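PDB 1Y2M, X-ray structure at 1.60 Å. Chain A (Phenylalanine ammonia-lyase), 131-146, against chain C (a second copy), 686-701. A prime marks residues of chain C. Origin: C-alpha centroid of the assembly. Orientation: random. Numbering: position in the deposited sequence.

Chain A (131-146) QKALLEHQLCGVLPSS
Chain C 686-701: KQEVTIGSNVSKIYEA

A helix that begins at an interface must find acceptors for its first free amides and donors for the carbonyls it meets, and this contact between two copies of phenylalanine ammonia-lyase shows how a neighbouring loop can help. Chain A enters the stretch already helical, its helix having begun earlier in the chain, and by Leu139 is in loop; it then runs extended from Gly141 (phi/psi -95/175) through Val142 (-102/128) to Leu143 (-141/157). It travels alongside the helix of chain C, residues 691-701, in the same sense: Cys140 CA lies 3.7 Å from Gly692′ CA, and Val142 CA lies 4.9 Å from Ser696′ CA.

At the helix start, Thr690′ (chi1 p) is the N-cap, its OG1 accepting from Ser693′ N at 3.1 Å. Gly692′ N instead donates across the interface to Leu139 O (2.9 Å), while Ile691′ N donates to water 2 (3.0 Å), which donates in turn to Glu136 O (2.7 Å). Gly692′ permits this approach: Gly141 O sits 3.1 Å from Gly692′ CA, where an ideal CB would clash.

One turn on, Ser696′ (chi1 m) relays: its OG donates to Gly692′ O (2.6 Å) and accepts from Leu143 N (3.1 Å). Val142 (chi1 t) supplies much of the apolar contact, CG2 to Val695′ CG1 at 3.9 Å and CG1 to Tyr699′ CD2 at 3.6 Å, oblique to the ring; Cys140 (chi1 p) adds CB against Ile691′ (chi1 m, chi2 t) CG2 at 4.0 Å.

Glu700′ (chi1 m, chi2 t) closes the ladder by gripping Ser145 (chi1 p) with both oxygens: OE2 accepts from Ser145 N (3.0 Å), OE1 from Ser145 OG (2.8 Å). Water 3 also donates to Glu700′ OE2 (2.9 Å) and to Leu143 O (2.8 Å), so the carboxylate is well supplied with donors. At the other end, water 1 donates to Lys132 O (2.9 Å) and accepts from Gln687′ NE2 (2.8 Å).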

ATOM      1  N   GLN A 131      -2.878  22.051 -35.073  1.00 14.31           N
ATOM      2  CA  GLN A 131      -3.786  21.093 -34.464  1.00 13.46           C
ATOM      3  C   GLN A 131      -3.359  19.672 -34.812  1.00 10.50           C
ATOM      4  O   GLN A 131      -3.445  18.774 -33.980  1.00 11.54           O
ATOM      5  CB  GLN A 131      -5.250  21.314 -34.865  1.00 12.46           C
ATOM      6  CG  GLN A 131      -5.707  22.750 -34.904  1.00  9.64           C
ATOM      7  CD  GLN A 131      -5.335  23.549 -33.696  1.00 12.82           C
ATOM      8  OE1 GLN A 131      -5.600  23.174 -32.529  1.00 10.64           O
ATOM      9  NE2 GLN A 131      -4.727  24.680 -33.955  1.00 12.85           N
ATOM     10  N   LYS A 132      -2.888  19.463 -36.040  1.00 11.60           N
ATOM     11  CA  LYS A 132      -2.411  18.127 -36.437  1.00 10.49           C
ATOM     12  C   LYS A 132      -1.152  17.702 -35.644  1.00 10.47           C
ATOM     13  O   LYS A 132      -1.024  16.542 -35.239  1.00 11.40           O
ATOM     14  CB  LYS A 132      -2.166  18.094 -37.949  1.00 11.25           C
ATOM     15  CG  LYS A 132      -3.462  18.180 -38.757  1.00 12.20           C
ATOM     16  CD  LYS A 132      -3.158  18.233 -40.237  1.00 12.60           C
ATOM     17  CE  LYS A 132      -4.448  18.218 -41.061  1.00 16.20           C
ATOM     18  NZ  LYS A 132      -4.219  18.439 -42.535  1.00 16.40           N
ATOM     19  N   ALA A 133      -0.252  18.652 -35.384  1.00  9.88           N
ATOM     20  CA  ALA A 133       0.893  18.402 -34.492  1.00  9.38           C
ATOM     21  C   ALA A 133       0.463  18.011 -33.099  1.00 12.52           C
ATOM     22  O   ALA A 133       1.098  17.167 -32.472  1.00 10.97           O
ATOM     23  CB  ALA A 133       1.813  19.614 -34.441  1.00 10.39           C
ATOM     24  N   LEU A 134      -0.600  18.629 -32.606  1.00 11.98           N
ATOM     25  CA  LEU A 134      -1.064  18.322 -31.270  1.00 12.04           C
ATOM     26  C   LEU A 134      -1.563  16.868 -31.256  1.00  9.63           C
ATOM     27  O   LEU A 134      -1.161  16.098 -30.371  1.00 12.24           O
ATOM     28  CB  LEU A 134      -2.163  19.289 -30.828  1.00 11.65           C
ATOM     29  CG  LEU A 134      -1.691  20.732 -30.584  1.00 22.07           C
ATOM     30  CD1 LEU A 134      -2.878  21.641 -30.206  1.00 21.64           C
ATOM     31  CD2 LEU A 134      -0.616  20.783 -29.500  1.00 30.52           C
ATOM     32  N   LEU A 135      -2.414  16.466 -32.216  1.00 10.85           N
ATOM     33  CA  LEU A 135      -2.894  15.077 -32.253  1.00  9.35           C
ATOM     34  C   LEU A 135      -1.768  14.080 -32.476  1.00  8.61           C
ATOM     35  O   LEU A 135      -1.684  13.082 -31.782  1.00 11.03           O
ATOM     36  CB  LEU A 135      -4.010  14.842 -33.295  1.00 11.81           C
ATOM     37  CG  LEU A 135      -5.224  15.768 -33.159  1.00 16.64           C
ATOM     38  CD1 LEU A 135      -6.301  15.348 -34.084  1.00 16.04           C
ATOM     39  CD2 LEU A 135      -5.771  15.815 -31.796  1.00 17.94           C
ATOM     40  N   GLU A 136      -0.870  14.378 -33.433  1.00  7.59           N
ATOM     41  CA  GLU A 136       0.202  13.462 -33.794  1.00  8.70           C
ATOM     42  C   GLU A 136       0.862  12.882 -32.561  1.00  9.87           C
ATOM     43  O   GLU A 136       0.962  11.680 -32.443  1.00  8.96           O
ATOM     44  CB  GLU A 136       1.296  14.205 -34.558  1.00  8.28           C
ATOM     45  CG  GLU A 136       2.462  13.316 -34.989  1.00  7.24           C
ATOM     46  CD  GLU A 136       3.617  14.088 -35.650  1.00 11.99           C
ATOM     47  OE1 GLU A 136       3.769  15.306 -35.397  1.00 10.67           O
ATOM     48  OE2 GLU A 136       4.377  13.455 -36.436  1.00 11.15           O
ATOM     49  N   HIS A 137       1.331  13.738 -31.651  1.00  8.32           N
ATOM     50  CA  HIS A 137       2.170  13.256 -30.559  1.00  7.50           C
ATOM     51  C   HIS A 137       1.338  12.555 -29.504  1.00  7.46           C
ATOM     52  O   HIS A 137       1.876  11.761 -28.702  1.00  9.74           O
ATOM     53  CB  HIS A 137       3.070  14.362 -30.001  1.00  8.47           C
ATOM     54  CG  HIS A 137       2.381  15.332 -29.075  1.00 11.33           C
ATOM     55  ND1 HIS A 137       1.664  16.415 -29.537  1.00 12.28           N
ATOM     56  CD2 HIS A 137       2.289  15.375 -27.725  1.00 10.27           C
ATOM     57  CE1 HIS A 137       1.195  17.102 -28.509  1.00 12.43           C
ATOM     58  NE2 HIS A 137       1.541  16.484 -27.403  1.00 11.19           N
ATOM     59  N   GLN A 138       0.032  12.835 -29.481  1.00  7.41           N
ATOM     60  CA  GLN A 138      -0.843  12.238 -28.435  1.00  9.59           C
ATOM     61  C   GLN A 138      -1.454  10.921 -28.853  1.00  9.42           C
ATOM     62  O   GLN A 138      -2.024  10.201 -27.986  1.00  8.90           O
ATOM     63  CB  GLN A 138      -1.938  13.217 -28.047  1.00 10.86           C
ATOM     64  CG  GLN A 138      -1.439  14.402 -27.186  1.00  9.45           C
ATOM     65  CD  GLN A 138      -0.913  13.997 -25.838  1.00 10.65           C
ATOM     66  OE1 GLN A 138      -1.309  12.987 -25.299  1.00 13.40           O
ATOM     67  NE2 GLN A 138      -0.073  14.837 -25.250  1.00 17.04           N
ATOM     68  N   LEU A 139      -1.340  10.577 -30.143  1.00  7.48           N
ATOM     69  CA  LEU A 139      -1.818   9.286 -30.630  1.00  6.50           C
ATOM     70  C   LEU A 139      -0.708   8.263 -30.467  1.00  8.65           C
ATOM     71  O   LEU A 139      -0.178   7.696 -31.438  1.00  9.91           O
ATOM     72  CB  LEU A 139      -2.299   9.419 -32.094  1.00  7.52           C
ATOM     73  CG  LEU A 139      -3.434  10.433 -32.353  1.00  9.52           C
ATOM     74  CD1 LEU A 139      -3.599  10.743 -33.833  1.00 10.53           C
ATOM     75  CD2 LEU A 139      -4.791   9.899 -31.807  1.00 13.56           C
ATOM     76  N   CYS A 140      -0.402   7.999 -29.185  1.00  8.17           N
ATOM     77  CA  CYS A 140       0.803   7.283 -28.860  1.00  9.87           C
ATOM     78  C   CYS A 140       0.563   6.073 -27.962  1.00 10.94           C
ATOM     79  O   CYS A 140       1.511   5.600 -27.360  1.00  9.36           O
ATOM     80  CB  CYS A 140       1.781   8.248 -28.160  1.00 10.64           C
ATOM     81  SG  CYS A 140       1.140   8.928 -26.584  1.00 13.45           S
ATOM     82  N   GLY A 141      -0.686   5.616 -27.832  1.00  7.28           N
ATOM     83  CA  GLY A 141      -0.967   4.496 -26.994  1.00  8.67           C
ATOM     84  C   GLY A 141      -1.002   3.179 -27.762  1.00  7.17           C
ATOM     85  O   GLY A 141      -1.008   3.126 -29.023  1.00  9.06           O
ATOM     86  N   VAL A 142      -1.151   2.115 -26.981  1.00  6.95           N
ATOM     87  CA  VAL A 142      -1.054   0.743 -27.490  1.00  7.31           C
ATOM     88  C   VAL A 142      -2.447   0.122 -27.676  1.00  7.44           C
ATOM     89  O   VAL A 142      -3.296   0.162 -26.785  1.00  8.07           O
ATOM     90  CB  VAL A 142      -0.153  -0.110 -26.622  1.00  6.33           C
ATOM     91  CG1 VAL A 142      -0.252  -1.566 -26.975  1.00 10.91           C
ATOM     92  CG2 VAL A 142       1.309   0.361 -26.713  1.00  8.56           C
ATOM     93  N   LEU A 143      -2.666  -0.409 -28.879  1.00  7.62           N
ATOM     94  CA  LEU A 143      -3.904  -1.116 -29.297  1.00  6.33           C
ATOM     95  C   LEU A 143      -3.409  -2.275 -30.159  1.00  9.97           C
ATOM     96  O   LEU A 143      -2.302  -2.211 -30.711  1.00  7.67           O
ATOM     97  CB  LEU A 143      -4.805  -0.203 -30.121  1.00  7.46           C
ATOM     98  CG  LEU A 143      -5.546   0.952 -29.443  1.00  7.96           C
ATOM     99  CD1 LEU A 143      -6.083   2.029 -30.403  1.00  9.74           C
ATOM    100  CD2 LEU A 143      -6.625   0.342 -28.594  1.00 10.33           C
ATOM    101  N   PRO A 144      -4.225  -3.333 -30.289  1.00 10.54           N
ATOM    102  CA  PRO A 144      -3.871  -4.459 -31.156  1.00  8.51           C
ATOM    103  C   PRO A 144      -3.682  -4.004 -32.607  1.00 11.13           C
ATOM    104  O   PRO A 144      -4.428  -3.144 -33.095  1.00 10.71           O
ATOM    105  CB  PRO A 144      -5.041  -5.431 -31.014  1.00  8.82           C
ATOM    106  CG  PRO A 144      -6.109  -4.644 -30.250  1.00 10.76           C
ATOM    107  CD  PRO A 144      -5.511  -3.511 -29.597  1.00  9.37           C
ATOM    108  N   SER A 145      -2.650  -4.518 -33.261  1.00 11.12           N
ATOM    109  CA  SER A 145      -2.308  -4.084 -34.603  1.00 13.25           C
ATOM    110  C   SER A 145      -3.263  -4.639 -35.637  1.00 13.35           C
ATOM    111  O   SER A 145      -3.423  -4.047 -36.709  1.00 16.98           O
ATOM    112  CB  SER A 145      -0.859  -4.481 -34.929  1.00 15.87           C
ATOM    113  OG  SER A 145      -0.711  -5.896 -34.960  1.00 19.41           O
ATOM    114  N   SER A 146      -3.868  -5.777 -35.325  1.00 11.71           N
ATOM    115  CA  SER A 146      -4.640  -6.534 -36.301  1.00 17.82           C
ATOM    116  C   SER A 146      -5.686  -7.322 -35.596  1.00 18.02           C
ATOM    117  O   SER A 146      -5.590  -7.577 -34.410  1.00 17.40           O
ATOM    118  CB  SER A 146      -3.696  -7.527 -36.998  1.00 18.34           C
ATOM    119  OG  SER A 146      -4.388  -8.501 -37.740  1.00 26.28           O
TER
ATOM    120  N   LYS C 686       1.459  15.107 -44.178  1.00 12.54           N
ATOM    121  CA  LYS C 686       0.703  13.863 -44.189  1.00 17.63           C
ATOM    122  C   LYS C 686       0.574  13.369 -42.755  1.00 16.25           C
ATOM    123  O   LYS C 686       1.569  13.397 -42.007  1.00 15.73           O
ATOM    124  CB  LYS C 686       1.470  12.836 -44.991  1.00 18.71           C
ATOM    125  CG  LYS C 686       0.771  11.508 -45.143  1.00 25.30           C
ATOM    126  CD  LYS C 686       1.727  10.450 -45.666  1.00 25.52           C
ATOM    127  CE  LYS C 686       1.042   9.080 -45.734  1.00 29.31           C
ATOM    128  NZ  LYS C 686       1.741   8.162 -46.701  1.00 38.93           N
ATOM    129  N   GLN C 687      -0.625  12.895 -42.376  1.00 12.83           N
ATOM    130  CA  GLN C 687      -0.803  12.321 -41.060  1.00 14.36           C
ATOM    131  C   GLN C 687      -0.491  10.860 -41.183  1.00 13.11           C
ATOM    132  O   GLN C 687      -1.343  10.081 -41.617  1.00 14.48           O
ATOM    133  CB  GLN C 687      -2.222  12.541 -40.572  1.00 14.84           C
ATOM    134  CG  GLN C 687      -2.482  14.002 -40.329  1.00 14.69           C
ATOM    135  CD  GLN C 687      -3.864  14.249 -39.817  1.00 17.93           C
ATOM    136  OE1 GLN C 687      -4.833  14.113 -40.553  1.00 18.39           O
ATOM    137  NE2 GLN C 687      -3.968  14.589 -38.528  1.00 16.04           N
ATOM    138  N   GLU C 688       0.753  10.498 -40.865  1.00 11.85           N
ATOM    139  CA  GLU C 688       1.200   9.140 -41.056  1.00 11.50           C
ATOM    140  C   GLU C 688       0.607   8.217 -40.003  1.00 11.38           C
ATOM    141  O   GLU C 688       0.106   8.651 -38.953  1.00 11.47           O
ATOM    142  CB  GLU C 688       2.716   9.056 -40.955  1.00 14.48           C
ATOM    143  CG  GLU C 688       3.488   9.817 -42.013  1.00 16.08           C
ATOM    144  CD  GLU C 688       4.938   9.335 -42.079  1.00 16.74           C
ATOM    145  OE1 GLU C 688       5.669   9.508 -41.075  1.00 11.31           O
ATOM    146  OE2 GLU C 688       5.329   8.765 -43.121  1.00 19.87           O
ATOM    147  N   VAL C 689       0.677   6.930 -40.289  1.00 11.53           N
ATOM    148  CA  VAL C 689       0.341   5.886 -39.293  1.00 10.92           C
ATOM    149  C   VAL C 689       0.948   6.298 -37.953  1.00  9.73           C
ATOM    150  O   VAL C 689       2.091   6.800 -37.898  1.00 10.50           O
ATOM    151  CB  VAL C 689       0.861   4.502 -39.736  1.00 12.00           C
ATOM    152  CG1 VAL C 689       0.924   3.495 -38.598  1.00 13.69           C
ATOM    153  CG2 VAL C 689      -0.003   3.986 -40.914  1.00 13.38           C
ATOM    154  N   THR C 690       0.162   6.149 -36.905  1.00  7.87           N
ATOM    155  CA  THR C 690       0.463   6.812 -35.645  1.00  9.11           C
ATOM    156  C   THR C 690       1.659   6.252 -34.881  1.00  7.98           C
ATOM    157  O   THR C 690       2.043   5.087 -35.028  1.00  8.08           O
ATOM    158  CB  THR C 690      -0.727   6.807 -34.686  1.00  8.88           C
ATOM    159  OG1 THR C 690      -1.066   5.451 -34.315  1.00 11.51           O
ATOM    160  CG2 THR C 690      -1.976   7.515 -35.268  1.00  8.53           C
ATOM    161  N   ILE C 691       2.214   7.101 -34.031  1.00  9.42           N
ATOM    162  CA  ILE C 691       3.249   6.678 -33.100  1.00  9.54           C
ATOM    163  C   ILE C 691       2.809   5.439 -32.321  1.00 10.37           C
ATOM    164  O   ILE C 691       3.571   4.478 -32.157  1.00  8.97           O
ATOM    165  CB  ILE C 691       3.581   7.836 -32.139  1.00  8.90           C
ATOM    166  CG1 ILE C 691       4.224   8.970 -32.916  1.00 10.00           C
ATOM    167  CG2 ILE C 691       4.466   7.362 -31.004  1.00 10.73           C
ATOM    168  CD1 ILE C 691       4.143  10.326 -32.157  1.00  9.72           C
ATOM    169  N   GLY C 692       1.542   5.463 -31.891  1.00  8.98           N
ATOM    170  CA  GLY C 692       0.974   4.382 -31.094  1.00  9.36           C
ATOM    171  C   GLY C 692       0.940   3.080 -31.849  1.00  7.87           C
ATOM    172  O   GLY C 692       1.236   2.000 -31.283  1.00  9.61           O
ATOM    173  N   SER C 693       0.555   3.142 -33.127  1.00  9.77           N
ATOM    174  CA  SER C 693       0.564   1.941 -33.970  1.00 10.66           C
ATOM    175  C   SER C 693       1.964   1.319 -34.014  1.00 10.43           C
ATOM    176  O   SER C 693       2.142   0.096 -33.962  1.00 11.58           O
ATOM    177  CB  SER C 693       0.051   2.283 -35.361  1.00 12.77           C
ATOM    178  OG  SER C 693      -1.341   2.584 -35.278  1.00 14.93           O
ATOM    179  N   ASN C 694       2.973   2.169 -34.096  1.00 10.47           N
ATOM    180  CA  ASN C 694       4.332   1.700 -34.150  1.00 11.45           C
ATOM    181  C   ASN C 694       4.818   1.173 -32.799  1.00 10.36           C
ATOM    182  O   ASN C 694       5.467   0.121 -32.712  1.00 12.19           O
ATOM    183  CB  ASN C 694       5.185   2.847 -34.676  1.00 11.30           C
ATOM    184  CG  ASN C 694       4.987   3.033 -36.155  1.00 15.51           C
ATOM    185  OD1 ASN C 694       4.917   2.052 -36.871  1.00 19.47           O
ATOM    186  ND2 ASN C 694       4.832   4.251 -36.618  1.00 11.55           N
ATOM    187  N   VAL C 695       4.534   1.883 -31.724  1.00  7.22           N
ATOM    188  CA  VAL C 695       4.886   1.333 -30.410  1.00  8.08           C
ATOM    189  C   VAL C 695       4.196  -0.002 -30.199  1.00  8.46           C
ATOM    190  O   VAL C 695       4.740  -0.890 -29.569  1.00 10.93           O
ATOM    191  CB  VAL C 695       4.522   2.323 -29.271  1.00  9.44           C
ATOM    192  CG1 VAL C 695       4.732   1.710 -27.913  1.00 10.41           C
ATOM    193  CG2 VAL C 695       5.338   3.563 -29.395  1.00 10.59           C
ATOM    194  N   SER C 696       2.944  -0.121 -30.660  1.00  7.66           N
ATOM    195  CA  SER C 696       2.197  -1.370 -30.484  1.00 10.45           C
ATOM    196  C   SER C 696       2.925  -2.575 -31.119  1.00 11.48           C
ATOM    197  O   SER C 696       2.884  -3.669 -30.584  1.00 10.53           O
ATOM    198  CB  SER C 696       0.768  -1.225 -31.036  1.00  9.52           C
ATOM    199  OG  SER C 696       0.085  -0.170 -30.346  1.00 10.12           O
ATOM    200  N   LYS C 697       3.587  -2.368 -32.255  1.00 10.69           N
ATOM    201  CA  LYS C 697       4.293  -3.445 -32.946  1.00  9.73           C
ATOM    202  C   LYS C 697       5.444  -3.936 -32.040  1.00 10.07           C
ATOM    203  O   LYS C 697       5.732  -5.155 -31.999  1.00 10.14           O
ATOM    204  CB  LYS C 697       4.874  -2.952 -34.272  1.00 10.05           C
ATOM    205  CG  LYS C 697       3.786  -2.750 -35.267  1.00 10.70           C
ATOM    206  CD  LYS C 697       4.282  -2.426 -36.675  1.00 18.92           C
ATOM    207  CE  LYS C 697       3.168  -2.704 -37.692  1.00 35.23           C
ATOM    208  NZ  LYS C 697       2.858  -4.163 -37.811  1.00 47.19           N
ATOM    209  N   ILE C 698       6.106  -3.016 -31.329  1.00 10.18           N
ATOM    210  CA  ILE C 698       7.212  -3.381 -30.477  1.00  9.96           C
ATOM    211  C   ILE C 698       6.654  -4.127 -29.254  1.00 11.10           C
ATOM    212  O   ILE C 698       7.156  -5.188 -28.851  1.00  9.96           O
ATOM    213  CB  ILE C 698       7.986  -2.128 -29.995  1.00  5.30           C
ATOM    214  CG1 ILE C 698       8.604  -1.401 -31.196  1.00  9.54           C
ATOM    215  CG2 ILE C 698       9.105  -2.475 -29.031  1.00 10.73           C
ATOM    216  CD1 ILE C 698       9.251  -0.075 -30.828  1.00  9.38           C
ATOM    217  N   TYR C 699       5.607  -3.568 -28.640  1.00 11.38           N
ATOM    218  CA  TYR C 699       4.926  -4.254 -27.515  1.00  8.91           C
ATOM    219  C   TYR C 699       4.518  -5.693 -27.878  1.00  9.54           C
ATOM    220  O   TYR C 699       4.703  -6.614 -27.092  1.00 10.60           O
ATOM    221  CB  TYR C 699       3.711  -3.428 -27.097  1.00  9.58           C
ATOM    222  CG  TYR C 699       2.727  -4.101 -26.192  1.00  7.53           C
ATOM    223  CD1 TYR C 699       2.915  -4.195 -24.820  1.00 10.65           C
ATOM    224  CD2 TYR C 699       1.568  -4.617 -26.722  1.00  5.05           C
ATOM    225  CE1 TYR C 699       1.925  -4.777 -24.010  1.00  9.11           C
ATOM    226  CE2 TYR C 699       0.587  -5.200 -25.933  1.00  8.60           C
ATOM    227  CZ  TYR C 699       0.780  -5.290 -24.587  1.00  9.54           C
ATOM    228  OH  TYR C 699      -0.233  -5.849 -23.829  1.00 11.19           O
ATOM    229  N   GLU C 700       3.951  -5.884 -29.046  1.00  8.76           N
ATOM    230  CA  GLU C 700       3.509  -7.208 -29.459  1.00  8.91           C
ATOM    231  C   GLU C 700       4.675  -8.177 -29.600  1.00 10.37           C
ATOM    232  O   GLU C 700       4.540  -9.345 -29.251  1.00 12.63           O
ATOM    233  CB  GLU C 700       2.656  -7.106 -30.714  1.00  9.87           C
ATOM    234  CG  GLU C 700       1.339  -6.497 -30.438  1.00  9.42           C
ATOM    235  CD  GLU C 700       0.476  -6.253 -31.691  1.00 13.64           C
ATOM    236  OE1 GLU C 700       1.028  -6.225 -32.834  1.00 18.26           O
ATOM    237  OE2 GLU C 700      -0.765  -6.102 -31.503  1.00 14.02           O
ATOM    238  N   ALA C 701       5.816  -7.679 -30.075  1.00 10.89           N
ATOM    239  CA  ALA C 701       7.041  -8.477 -30.173  1.00  9.25           C
ATOM    240  C   ALA C 701       7.613  -8.835 -28.801  1.00  9.74           C
ATOM    241  O   ALA C 701       8.278  -9.858 -28.646  1.00 12.86           O
ATOM    242  CB  ALA C 701       8.101  -7.734 -30.963  1.00 10.81           C
TER
HETATM  243  O   HOH W   1      -1.606  14.341 -37.032  1.00 16.84           O
HETATM  244  O   HOH W   2       1.015   9.805 -34.439  1.00  9.16           O
HETATM  245  O   HOH W   3      -0.709  -4.126 -29.397  1.00 17.98           O
HETATM  246  O   HOH W   4      -2.584  -7.645 -33.121  1.00 17.84           O